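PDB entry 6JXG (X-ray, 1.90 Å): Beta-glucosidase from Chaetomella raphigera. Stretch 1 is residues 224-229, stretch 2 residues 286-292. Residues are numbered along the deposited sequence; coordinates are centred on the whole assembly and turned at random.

Stretch 1 (224-229) DFQGFV
Stretch 2, residues 286-292: TRILASW

A single guanidinium nitrogen ties the helix to the loop. NH1 of Arg287 donates to two backbone carbonyls of stretch 1: 2.8 Å to Phe225 O (167° at the hydrogen) and 2.9 Å to Gly227 O (160°). Both oxygens lie at the edge of the guanidinium, near its plane, where the N-H bonds point. A water bridges the same site, donating to Phe225 O at 2.8 Å and accepting from Arg287 NH2 at 2.9 Å.

Stretch 2 is helical throughout, with Ala290 N to Thr286 O at 2.8 Å and Ser291 N to Arg287 O at 3.1 Å. Arg287 points toward the loop. Its chi1 is m, chi2 and chi3 are t, and chi4 is -74°, so the chain extends before the guanidinium turns. NE is satisfied elsewhere in the structure.

Stretch 1 starts just after a helix. Asp224 (chi1 t) has positive phi (52/40). Phe225 (-67/129; chi1 t, chi2 56°) and Gln226 (-99/-13) lead to Gly227 (-82/-153), and Phe228 (-126/149) and Val229 (-101/129; chi1 t) enter a strand. Gln226, chi1 m, chi2 m, chi3 -52°, points away from the helix. Its NE2 donates to Asp224 O at 3.1 Å, linking side chain to backbone.

The closest CA pair is Gly227 CA and Arg287 CA, 5.2 Å apart. Glycine suits this position: a CB would sit 2.8 Å from Phe225 CZ, a clash, and 3.1 Å from Ser291 OG. Gly227 CA itself lies 3.4 Å from Ser291 OG.

Phe228 points toward the helix with chi1 p (72°) and chi2 95°. Ile288 CG1 covers one face of its ring, 3.9 Å from Phe228 CG. Ile288 is m, then t. Both are buried, which suits apolar side chains. Ser291 (m) points toward stretch 1 and places OG at the ring edge, 3.6 Å from Phe228 CD2. The two stretches bury 333 Å² in total, with Arg287 (82 Å²) and Phe228 (80 Å²) most covered.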

# COMPACT_ATOMS: atom_id res chain seq x y z
N ASP A 224 0.68 -22.33 4.63
CA ASP A 224 -0.55 -22.95 5.06
C ASP A 224 -1.79 -22.09 4.86
O ASP A 224 -2.71 -22.09 5.68
CB ASP A 224 -0.38 -23.35 6.51
CG ASP A 224 -1.33 -24.47 6.95
OD1 ASP A 224 -1.68 -24.45 8.14
OD2 ASP A 224 -1.77 -25.24 6.09
N PHE A 225 -1.81 -21.42 3.71
CA PHE A 225 -2.89 -20.56 3.38
C PHE A 225 -4.17 -21.39 3.17
O PHE A 225 -4.18 -22.37 2.37
CB PHE A 225 -2.51 -19.82 2.11
CG PHE A 225 -3.61 -18.96 1.53
CD1 PHE A 225 -4.24 -17.95 2.28
CD2 PHE A 225 -3.98 -19.10 0.19
CE1 PHE A 225 -5.23 -17.13 1.69
CE2 PHE A 225 -5.02 -18.33 -0.34
CZ PHE A 225 -5.60 -17.34 0.39
N GLN A 226 -5.25 -21.00 3.84
CA GLN A 226 -6.52 -21.74 3.82
C GLN A 226 -7.57 -21.18 2.85
O GLN A 226 -8.52 -21.90 2.53
CB GLN A 226 -7.11 -21.84 5.22
CG GLN A 226 -6.23 -22.52 6.25
CD GLN A 226 -6.06 -23.98 5.91
OE1 GLN A 226 -7.06 -24.70 5.70
NE2 GLN A 226 -4.81 -24.43 5.81
N GLY A 227 -7.37 -19.95 2.34
CA GLY A 227 -8.22 -19.39 1.33
C GLY A 227 -7.93 -19.81 -0.11
O GLY A 227 -7.33 -20.88 -0.40
N PHE A 228 -8.28 -18.93 -1.02
CA PHE A 228 -8.28 -19.25 -2.40
C PHE A 228 -7.44 -18.22 -3.17
O PHE A 228 -7.29 -17.08 -2.74
CB PHE A 228 -9.67 -19.37 -2.98
CG PHE A 228 -10.40 -18.12 -3.13
CD1 PHE A 228 -10.38 -17.41 -4.33
CD2 PHE A 228 -11.19 -17.63 -2.06
CE1 PHE A 228 -11.08 -16.24 -4.47
CE2 PHE A 228 -11.92 -16.48 -2.20
CZ PHE A 228 -11.91 -15.77 -3.42
N VAL A 229 -6.85 -18.70 -4.25
CA VAL A 229 -6.05 -17.87 -5.18
C VAL A 229 -6.84 -17.53 -6.42
O VAL A 229 -7.40 -18.40 -7.05
CB VAL A 229 -4.75 -18.61 -5.57
CG1 VAL A 229 -3.95 -17.69 -6.48
CG2 VAL A 229 -3.94 -18.92 -4.30
N THR A 286 -13.70 -26.03 -2.36
CA THR A 286 -13.67 -26.06 -0.94
C THR A 286 -13.06 -24.76 -0.39
O THR A 286 -13.59 -24.19 0.55
CB THR A 286 -12.90 -27.26 -0.38
OG1 THR A 286 -13.44 -28.51 -0.88
CG2 THR A 286 -12.97 -27.27 1.10
N ARG A 287 -12.00 -24.30 -1.03
CA ARG A 287 -11.30 -23.10 -0.59
C ARG A 287 -12.16 -21.83 -0.77
O ARG A 287 -12.27 -20.99 0.13
CB ARG A 287 -10.00 -22.97 -1.34
CG ARG A 287 -8.91 -23.98 -0.92
CD ARG A 287 -7.69 -23.95 -1.82
NE ARG A 287 -6.63 -24.77 -1.28
CZ ARG A 287 -5.84 -24.47 -0.24
NH1 ARG A 287 -5.91 -23.30 0.35
NH2 ARG A 287 -4.96 -25.38 0.18
N ILE A 288 -12.75 -21.66 -1.96
CA ILE A 288 -13.60 -20.52 -2.30
C ILE A 288 -14.79 -20.42 -1.32
O ILE A 288 -15.04 -19.37 -0.71
CB ILE A 288 -14.14 -20.63 -3.74
CG1 ILE A 288 -12.98 -20.61 -4.73
CG2 ILE A 288 -15.10 -19.47 -4.05
CD1 ILE A 288 -13.23 -21.15 -6.11
N LEU A 289 -15.42 -21.57 -1.10
CA LEU A 289 -16.56 -21.64 -0.16
C LEU A 289 -16.08 -21.41 1.28
O LEU A 289 -16.76 -20.77 2.07
CB LEU A 289 -17.33 -22.99 -0.30
CG LEU A 289 -17.99 -23.21 -1.68
CD1 LEU A 289 -18.73 -24.54 -1.60
CD2 LEU A 289 -18.98 -22.11 -2.08
N ALA A 290 -14.92 -21.96 1.66
CA ALA A 290 -14.41 -21.75 3.00
C ALA A 290 -14.28 -20.23 3.30
O ALA A 290 -14.61 -19.78 4.38
CB ALA A 290 -13.08 -22.44 3.19
N SER A 291 -13.70 -19.50 2.38
CA SER A 291 -13.49 -18.07 2.55
C SER A 291 -14.82 -17.29 2.67
O SER A 291 -14.98 -16.38 3.49
CB SER A 291 -12.68 -17.57 1.36
OG SER A 291 -11.28 -17.95 1.54
N TRP A 292 -15.78 -17.70 1.86
CA TRP A 292 -17.18 -17.22 1.93
C TRP A 292 -17.80 -17.40 3.31
O TRP A 292 -18.31 -16.42 3.92
CB TRP A 292 -18.00 -17.93 0.84
CG TRP A 292 -19.41 -17.46 0.62
CD1 TRP A 292 -19.79 -16.22 0.23
CD2 TRP A 292 -20.61 -18.24 0.71
NE1 TRP A 292 -21.15 -16.16 0.10
CE2 TRP A 292 -21.67 -17.39 0.36
CE3 TRP A 292 -20.88 -19.59 0.95
CZ2 TRP A 292 -22.95 -17.79 0.33
CZ3 TRP A 292 -22.19 -19.99 0.93
CH2 TRP A 292 -23.21 -19.08 0.61
O HOH W 1 -3.19 -24.99 2.50